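Local atomic coordinates of putative iron-uptake ABC transport system,periplasmic iron-binding protein (Campylobacter jejuni, PDB entry 3E13), a protein that binds ferric iron in the periplasm and probably hands it to an ABC transporter for uptake into the cell. Residues K68-E82 and H88-T100. Sequence-based numbering, arbitrary orientation.
Sequences KNLGLLSPVSSKYLE and HLRDKDKEWFAIT
K68 reaches from the last turn of helix 61-69 to bridge two aspartates: its NZ lies 2.9 Å from D91 OD1 and 2.8 Å from D93 OD2. With CG anti to the backbone N (chi1 179°) and every later torsion extended, the chain carries the ammonium to both acids, a distance that suits lysine's length. D91 is short enough to serve its own loop too: OD1 takes D93 N from above the carboxylate plane, an Asx turn, while the anti lone pair of OD2 receives E95 N, so two backbone N-H groups fix the carboxylate's rotation. At the end of this type I turn, D91 to K94, K94 O accepts V76 N at 2.9 Å. E95 crosses the K68 chain, its OE2 3.4 Å from K68 CG; one water links OE2 to L73 N, another OE1 to L73 O. R90, whose NE bonds to I85 O, lays one guanidinium face over E82 CA and gives E82 O a weak bond from NH2. L81 CD1 sits 3.8 Å from the centroid of the F97 ring, almost on its normal, a CH-pi contact, while V76 O meets the ring's edge. An Asx turn within a type I beta turn, salt-bridged to K68, thus joins the loop leading into strand 97-109 to the end of helix 61-69, within the solute-binding-protein fold and away from the iron site.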
ATOM      1  N   LYS A  68       3.074  14.052   8.003  1.00  9.45           N
ATOM      2  CA  LYS A  68       4.266  14.716   8.404  1.00  9.25           C
ATOM      3  C   LYS A  68       4.237  16.193   8.023  1.00 10.68           C
ATOM      4  O   LYS A  68       4.510  17.067   8.856  1.00 10.22           O
ATOM      5  CB  LYS A  68       5.492  14.059   7.746  1.00 10.27           C
ATOM      6  CG  LYS A  68       6.788  14.743   8.131  1.00 10.48           C
ATOM      7  CD  LYS A  68       7.963  14.151   7.329  1.00 10.92           C
ATOM      8  CE  LYS A  68       9.240  14.829   7.725  1.00 11.66           C
ATOM      9  NZ  LYS A  68      10.395  14.495   6.851  1.00 14.32           N
ATOM     10  N   ASN A  69       3.866  16.447   6.778  1.00 11.39           N
ATOM     11  CA  ASN A  69       3.944  17.790   6.243  1.00 11.72           C
ATOM     12  C   ASN A  69       2.798  18.662   6.719  1.00 11.99           C
ATOM     13  O   ASN A  69       2.911  19.868   6.609  1.00 12.50           O
ATOM     14  CB  ASN A  69       4.023  17.783   4.727  1.00 11.92           C
ATOM     15  CG  ASN A  69       5.319  17.146   4.228  1.00 14.01           C
ATOM     16  OD1 ASN A  69       6.315  17.070   4.958  1.00 17.43           O
ATOM     17  ND2 ASN A  69       5.273  16.628   2.997  1.00 15.48           N
ATOM     18  N   LEU A  70       1.735  18.056   7.247  1.00 10.66           N
ATOM     19  CA  LEU A  70       0.662  18.797   7.954  1.00 10.44           C
ATOM     20  C   LEU A  70       1.021  19.092   9.440  1.00 10.42           C
ATOM     21  O   LEU A  70       0.199  19.628  10.218  1.00 10.53           O
ATOM     22  CB  LEU A  70      -0.643  18.023   7.842  1.00 11.37           C
ATOM     23  CG  LEU A  70      -1.301  18.113   6.475  1.00 14.29           C
ATOM     24  CD1 LEU A  70      -2.395  17.108   6.303  1.00 15.36           C
ATOM     25  CD2 LEU A  70      -1.875  19.559   6.277  1.00 15.19           C
ATOM     26  N   GLY A  71       2.201  18.676   9.868  1.00  9.87           N
ATOM     27  CA  GLY A  71       2.698  18.958  11.208  1.00 10.17           C
ATOM     28  C   GLY A  71       2.121  18.047  12.289  1.00 10.65           C
ATOM     29  O   GLY A  71       2.065  18.402  13.475  1.00 12.28           O
ATOM     30  N   LEU A  72       1.684  16.838  11.898  1.00  9.74           N
ATOM     31  CA  LEU A  72       0.878  15.999  12.770  1.00 10.40           C
ATOM     32  C   LEU A  72       1.701  14.925  13.486  1.00  9.93           C
ATOM     33  O   LEU A  72       1.141  14.240  14.289  1.00 10.73           O
ATOM     34  CB  LEU A  72      -0.204  15.301  11.935  1.00 10.10           C
ATOM     35  CG  LEU A  72      -1.185  16.240  11.228  1.00 11.59           C
ATOM     36  CD1 LEU A  72      -2.092  15.462  10.354  1.00 10.95           C
ATOM     37  CD2 LEU A  72      -1.956  17.063  12.199  1.00 12.85           C
ATOM     38  N   LEU A  73       2.973  14.731  13.108  1.00  9.81           N
ATOM     39  CA  LEU A  73       3.730  13.589  13.626  1.00 11.01           C
ATOM     40  C   LEU A  73       4.908  14.054  14.481  1.00 11.51           C
ATOM     41  O   LEU A  73       5.254  15.224  14.507  1.00 12.94           O
ATOM     42  CB  LEU A  73       4.235  12.726  12.472  1.00 10.11           C
ATOM     43  CG  LEU A  73       3.220  12.294  11.385  1.00 10.17           C
ATOM     44  CD1 LEU A  73       3.866  11.483  10.289  1.00 11.06           C
ATOM     45  CD2 LEU A  73       2.110  11.527  11.964  1.00  9.07           C
ATOM     46  N   SER A  74       5.507  13.111  15.213  1.00 12.34           N
ATOM     47  CA  SER A  74       6.580  13.437  16.127  1.00 13.12           C
ATOM     48  C   SER A  74       7.715  12.444  15.900  1.00 13.02           C
ATOM     49  O   SER A  74       7.443  11.267  15.666  1.00 12.56           O
ATOM     50  CB  SER A  74       6.055  13.230  17.524  1.00 15.68           C
ATOM     51  OG  SER A  74       6.593  14.168  18.382  1.00 24.31           O
ATOM     52  N   PRO A  75       8.953  12.900  15.975  1.00 11.63           N
ATOM     53  CA  PRO A  75      10.078  11.987  15.701  1.00 11.08           C
ATOM     54  C   PRO A  75      10.294  10.982  16.803  1.00 10.82           C
ATOM     55  O   PRO A  75      10.125  11.279  17.986  1.00 12.00           O
ATOM     56  CB  PRO A  75      11.268  12.921  15.554  1.00 11.75           C
ATOM     57  CG  PRO A  75      10.908  14.154  16.337  1.00 12.49           C
ATOM     58  CD  PRO A  75       9.420  14.262  16.281  1.00 12.49           C
ATOM     59  N   VAL A  76      10.731   9.777  16.383  1.00 10.23           N
ATOM     60  CA  VAL A  76      11.078   8.684  17.263  1.00 11.54           C
ATOM     61  C   VAL A  76      12.468   8.236  16.926  1.00 10.96           C
ATOM     62  O   VAL A  76      12.745   7.921  15.790  1.00 10.52           O
ATOM     63  CB  VAL A  76      10.069   7.510  17.158  1.00 10.89           C
ATOM     64  CG1 VAL A  76      10.493   6.273  17.944  1.00 14.06           C
ATOM     65  CG2 VAL A  76       8.689   7.965  17.622  1.00 12.49           C
ATOM     66  N   SER A  77      13.354   8.254  17.929  1.00 11.37           N
ATOM     67  CA  SER A  77      14.744   7.789  17.768  1.00 10.69           C
ATOM     68  C   SER A  77      14.875   6.455  18.492  1.00 11.36           C
ATOM     69  O   SER A  77      15.008   6.417  19.723  1.00 12.16           O
ATOM     70  CB  SER A  77      15.775   8.784  18.313  1.00 12.84           C
ATOM     71  OG  SER A  77      17.099   8.332  18.052  1.00 16.39           O
ATOM     72  N   SER A  78      14.846   5.354  17.715  1.00 10.02           N
ATOM     73  CA  SER A  78      14.811   4.002  18.256  1.00  9.65           C
ATOM     74  C   SER A  78      15.959   3.223  17.631  1.00 10.06           C
ATOM     75  O   SER A  78      16.043   3.068  16.378  1.00 10.97           O
ATOM     76  CB  SER A  78      13.509   3.338  17.834  1.00 11.74           C
ATOM     77  OG  SER A  78      13.592   1.932  17.997  1.00 11.68           O
ATOM     78  N   LYS A  79      16.840   2.694  18.460  1.00  9.59           N
ATOM     79  CA  LYS A  79      17.888   1.832  17.919  1.00 10.78           C
ATOM     80  C   LYS A  79      17.323   0.584  17.250  1.00  9.93           C
ATOM     81  O   LYS A  79      17.915   0.056  16.271  1.00 10.32           O
ATOM     82  CB  LYS A  79      18.890   1.405  18.978  1.00 11.70           C
ATOM     83  CG  LYS A  79      19.834   2.479  19.478  1.00 11.09           C
ATOM     84  CD  LYS A  79      20.810   1.939  20.474  1.00 12.35           C
ATOM     85  CE  LYS A  79      21.919   2.926  20.800  1.00 14.36           C
ATOM     86  NZ  LYS A  79      22.895   2.295  21.802  1.00 14.58           N
ATOM     87  N   TYR A  80      16.209   0.113  17.783  1.00 10.68           N
ATOM     88  CA  TYR A  80      15.558  -1.080  17.288  1.00 10.58           C
ATOM     89  C   TYR A  80      15.062  -0.833  15.857  1.00  9.33           C
ATOM     90  O   TYR A  80      15.372  -1.605  14.933  1.00  8.79           O
ATOM     91  CB  TYR A  80      14.427  -1.527  18.203  1.00  9.85           C
ATOM     92  CG  TYR A  80      13.961  -2.921  17.890  1.00  8.36           C
ATOM     93  CD1 TYR A  80      12.865  -3.157  17.042  1.00  9.60           C
ATOM     94  CD2 TYR A  80      14.641  -4.042  18.375  1.00  7.90           C
ATOM     95  CE1 TYR A  80      12.477  -4.414  16.696  1.00  9.41           C
ATOM     96  CE2 TYR A  80      14.212  -5.299  18.064  1.00  8.36           C
ATOM     97  CZ  TYR A  80      13.172  -5.499  17.181  1.00  8.89           C
ATOM     98  OH  TYR A  80      12.730  -6.746  16.878  1.00  9.96           O
ATOM     99  N   LEU A  81      14.304   0.257  15.659  1.00  8.89           N
ATOM    100  CA  LEU A  81      13.793   0.558  14.333  1.00 10.00           C
ATOM    101  C   LEU A  81      14.921   0.826  13.327  1.00 10.07           C
ATOM    102  O   LEU A  81      14.819   0.441  12.148  1.00  9.76           O
ATOM    103  CB  LEU A  81      12.824   1.765  14.390  1.00 10.10           C
ATOM    104  CG  LEU A  81      11.560   1.638  15.215  1.00  9.98           C
ATOM    105  CD1 LEU A  81      10.786   2.949  15.184  1.00 11.95           C
ATOM    106  CD2 LEU A  81      10.621   0.493  14.660  1.00 12.87           C
ATOM    107  N   GLU A  82      15.999   1.483  13.761  1.00 10.38           N
ATOM    108  CA  GLU A  82      17.046   1.866  12.860  1.00  9.41           C
ATOM    109  C   GLU A  82      17.884   0.639  12.509  1.00  9.61           C
ATOM    110  O   GLU A  82      18.451   0.560  11.441  1.00 10.78           O
ATOM    111  CB  GLU A  82      17.909   3.016  13.445  1.00 10.65           C
ATOM    112  CG  GLU A  82      17.059   4.276  13.560  1.00 10.69           C
ATOM    113  CD  GLU A  82      17.725   5.410  14.271  1.00 15.48           C
ATOM    114  OE1 GLU A  82      17.081   6.451  14.361  1.00 18.43           O
ATOM    115  OE2 GLU A  82      18.892   5.274  14.694  1.00 18.27           O
ATOM    116  N   HIS A  88      16.391   3.635   3.551  1.00 11.71           N
ATOM    117  CA  HIS A  88      15.544   4.009   2.402  1.00 11.63           C
ATOM    118  C   HIS A  88      14.070   3.710   2.635  1.00 10.93           C
ATOM    119  O   HIS A  88      13.225   4.031   1.802  1.00  9.99           O
ATOM    120  CB  HIS A  88      16.062   3.369   1.083  1.00 13.11           C
ATOM    121  CG  HIS A  88      15.906   1.889   0.984  1.00 13.66           C
ATOM    122  ND1 HIS A  88      16.825   1.007   1.516  1.00 19.32           N
ATOM    123  CD2 HIS A  88      14.990   1.132   0.337  1.00 15.24           C
ATOM    124  CE1 HIS A  88      16.429  -0.227   1.274  1.00 18.24           C
ATOM    125  NE2 HIS A  88      15.312  -0.183   0.569  1.00 21.40           N
ATOM    126  N   LEU A  89      13.759   3.112   3.771  1.00 10.24           N
ATOM    127  CA  LEU A  89      12.381   2.714   4.088  1.00  9.66           C
ATOM    128  C   LEU A  89      11.891   3.394   5.365  1.00  9.27           C
ATOM    129  O   LEU A  89      10.924   2.942   5.999  1.00  9.31           O
ATOM    130  CB  LEU A  89      12.259   1.196   4.216  1.00  9.50           C
ATOM    131  CG  LEU A  89      12.473   0.544   2.851  1.00 10.91           C
ATOM    132  CD1 LEU A  89      12.647  -0.946   2.948  1.00 14.00           C
ATOM    133  CD2 LEU A  89      11.284   0.762   1.895  1.00 13.66           C
ATOM    134  N   ARG A  90      12.583   4.445   5.770  1.00 10.63           N
ATOM    135  CA  ARG A  90      12.138   5.243   6.923  1.00  9.62           C
ATOM    136  C   ARG A  90      12.501   6.705   6.689  1.00  8.73           C
ATOM    137  O   ARG A  90      13.375   7.013   5.885  1.00  9.11           O
ATOM    138  CB  ARG A  90      12.694   4.686   8.236  1.00  9.68           C
ATOM    139  CG  ARG A  90      14.245   4.512   8.309  1.00 11.17           C
ATOM    140  CD  ARG A  90      14.668   4.007   9.689  1.00 10.18           C
ATOM    141  NE  ARG A  90      15.913   3.258   9.610  1.00 12.47           N
ATOM    142  CZ  ARG A  90      17.101   3.824   9.610  1.00 13.30           C
ATOM    143  NH1 ARG A  90      17.230   5.133   9.689  1.00 11.91           N
ATOM    144  NH2 ARG A  90      18.215   3.044   9.546  1.00 14.21           N
ATOM    145  N   ASP A  91      11.815   7.626   7.380  1.00 10.08           N
ATOM    146  CA  ASP A  91      12.033   9.057   7.222  1.00 10.24           C
ATOM    147  C   ASP A  91      13.410   9.463   7.718  1.00 10.40           C
ATOM    148  O   ASP A  91      13.808   9.089   8.815  1.00 11.06           O
ATOM    149  CB  ASP A  91      10.997   9.749   8.113  1.00  9.93           C
ATOM    150  CG  ASP A  91      11.001  11.277   8.021  1.00 10.74           C
ATOM    151  OD1 ASP A  91      11.456  11.851   7.009  1.00 13.32           O
ATOM    152  OD2 ASP A  91      10.482  11.962   8.931  1.00 11.11           O
ATOM    153  N   LYS A  92      14.122  10.281   6.933  1.00 12.33           N
ATOM    154  CA  LYS A  92      15.370  10.836   7.392  1.00 14.04           C
ATOM    155  C   LYS A  92      15.165  11.627   8.679  1.00 14.10           C
ATOM    156  O   LYS A  92      16.028  11.633   9.548  1.00 14.33           O
ATOM    157  CB  LYS A  92      16.007  11.681   6.289  1.00 15.74           C
ATOM    158  CG  LYS A  92      15.279  12.937   5.970  1.00 20.47           C
ATOM    159  CD  LYS A  92      16.052  13.844   4.989  1.00 25.65           C
ATOM    160  CE  LYS A  92      15.430  15.245   4.973  1.00 29.52           C
ATOM    161  NZ  LYS A  92      16.265  16.198   4.176  1.00 35.27           N
ATOM    162  N   ASP A  93      13.994  12.249   8.809  1.00 13.52           N
ATOM    163  CA  ASP A  93      13.650  13.053   9.979  1.00 14.14           C
ATOM    164  C   ASP A  93      12.934  12.264  11.097  1.00 13.37           C
ATOM    165  O   ASP A  93      12.482  12.865  12.100  1.00 13.29           O
ATOM    166  CB  ASP A  93      12.783  14.246   9.558  1.00 14.38           C
ATOM    167  CG  ASP A  93      13.461  15.144   8.555  1.00 17.60           C
ATOM    168  OD1 ASP A  93      14.683  15.422   8.714  1.00 18.46           O
ATOM    169  OD2 ASP A  93      12.868  15.588   7.549  1.00 19.49           O
ATOM    170  N   LYS A  94      12.873  10.930  10.937  1.00 11.85           N
ATOM    171  CA  LYS A  94      12.451   9.997  11.975  1.00 11.66           C
ATOM    172  C   LYS A  94      10.973  10.118  12.375  1.00 10.67           C
ATOM    173  O   LYS A  94      10.608   9.722  13.463  1.00  9.79           O
ATOM    174  CB  LYS A  94      13.323  10.129  13.217  1.00 12.25           C
ATOM    175  CG  LYS A  94      14.812   9.912  12.953  1.00 16.17           C
ATOM    176  CD  LYS A  94      15.555   9.980  14.260  1.00 21.34           C
ATOM    177  CE  LYS A  94      17.008  10.383  14.111  1.00 25.78           C
ATOM    178  NZ  LYS A  94      17.497  10.693  15.505  1.00 27.46           N
ATOM    179  N   GLU A  95      10.133  10.569  11.460  1.00 10.43           N
ATOM    180  CA  GLU A  95       8.708  10.714  11.768  1.00 10.09           C
ATOM    181  C   GLU A  95       7.839   9.602  11.206  1.00  9.81           C
ATOM    182  O   GLU A  95       6.688   9.508  11.605  1.00 10.07           O
ATOM    183  CB  GLU A  95       8.165  12.106  11.364  1.00 10.50           C
ATOM    184  CG  GLU A  95       8.905  13.205  12.093  1.00 10.13           C
ATOM    185  CD  GLU A  95       8.248  14.575  11.988  1.00 14.53           C
ATOM    186  OE1 GLU A  95       8.891  15.553  12.455  1.00 15.14           O
ATOM    187  OE2 GLU A  95       7.095  14.649  11.515  1.00 14.49           O
ATOM    188  N   TRP A  96       8.351   8.767  10.301  1.00  9.38           N
ATOM    189  CA  TRP A  96       7.559   7.666   9.749  1.00  7.69           C
ATOM    190  C   TRP A  96       8.500   6.520   9.432  1.00  7.05           C
ATOM    191  O   TRP A  96       9.650   6.755   9.164  1.00  7.47           O
ATOM    192  CB  TRP A  96       6.720   8.039   8.520  1.00  9.21           C
ATOM    193  CG  TRP A  96       7.462   8.607   7.382  1.00  6.89           C
ATOM    194  CD1 TRP A  96       7.546   9.913   7.067  1.00 10.87           C
ATOM    195  CD2 TRP A  96       8.252   7.901   6.403  1.00 11.38           C
ATOM    196  NE1 TRP A  96       8.339  10.087   5.958  1.00 12.66           N
ATOM    197  CE2 TRP A  96       8.796   8.866   5.535  1.00 10.73           C
ATOM    198  CE3 TRP A  96       8.538   6.555   6.166  1.00 12.33           C
ATOM    199  CZ2 TRP A  96       9.630   8.533   4.472  1.00 12.01           C
ATOM    200  CZ3 TRP A  96       9.361   6.223   5.111  1.00 11.87           C
ATOM    201  CH2 TRP A  96       9.892   7.200   4.277  1.00  9.94           C
ATOM    202  N   PHE A  97       7.953   5.314   9.467  1.00  7.43           N
ATOM    203  CA  PHE A  97       8.786   4.066   9.408  1.00  7.24           C
ATOM    204  C   PHE A  97       7.982   2.981   8.696  1.00  8.17           C
ATOM    205  O   PHE A  97       6.808   2.752   9.023  1.00  8.56           O
ATOM    206  CB  PHE A  97       9.076   3.583  10.803  1.00  7.58           C
ATOM    207  CG  PHE A  97       9.850   4.571  11.613  1.00  7.48           C
ATOM    208  CD1 PHE A  97       9.157   5.541  12.339  1.00  8.03           C
ATOM    209  CD2 PHE A  97      11.230   4.533  11.674  1.00  7.72           C
ATOM    210  CE1 PHE A  97       9.853   6.530  13.064  1.00 11.87           C
ATOM    211  CE2 PHE A  97      11.920   5.488  12.478  1.00  8.81           C
ATOM    212  CZ  PHE A  97      11.214   6.496  13.128  1.00 10.29           C
ATOM    213  N   ALA A  98       8.573   2.286   7.726  1.00  8.48           N
ATOM    214  CA  ALA A  98       7.835   1.237   7.026  1.00  8.14           C
ATOM    215  C   ALA A  98       7.727   0.012   7.940  1.00  8.65           C
ATOM    216  O   ALA A  98       8.708  -0.322   8.683  1.00  9.03           O
ATOM    217  CB  ALA A  98       8.545   0.826   5.764  1.00  8.93           C
ATOM    218  N   ILE A  99       6.603  -0.670   7.865  1.00  8.11           N
ATOM    219  CA  ILE A  99       6.397  -1.973   8.523  1.00  8.65           C
ATOM    220  C   ILE A  99       6.325  -3.124   7.504  1.00  8.85           C
ATOM    221  O   ILE A  99       6.585  -4.275   7.863  1.00  8.59           O
ATOM    222  CB  ILE A  99       5.189  -1.990   9.461  1.00  9.09           C
ATOM    223  CG1 ILE A  99       3.876  -1.730   8.740  1.00  9.06           C
ATOM    224  CG2 ILE A  99       5.390  -0.972  10.530  1.00  8.76           C
ATOM    225  CD1 ILE A  99       2.653  -2.099   9.581  1.00 12.37           C
ATOM    226  N   THR A 100       5.962  -2.847   6.257  1.00  8.15           N
ATOM    227  CA  THR A 100       5.957  -3.824   5.165  1.00  8.87           C
ATOM    228  C   THR A 100       6.224  -3.137   3.846  1.00  9.28           C
ATOM    229  O   THR A 100       6.070  -1.916   3.721  1.00  8.96           O
ATOM    230  CB  THR A 100       4.605  -4.549   4.993  1.00  9.60           C
ATOM    231  OG1 THR A 100       3.616  -3.595   4.589  1.00  7.98           O
ATOM    232  CG2 THR A 100       4.094  -5.182   6.209  1.00 10.42           C
TER
HETATM  233  O   HOH W   1       4.936  16.362  11.532  1.00 10.12           O
HETATM  234  O   HOH W   2       7.527  17.011  14.405  1.00 27.84           O
HETATM  235  O   HOH W   3       6.906   8.937  14.353  1.00  9.59           O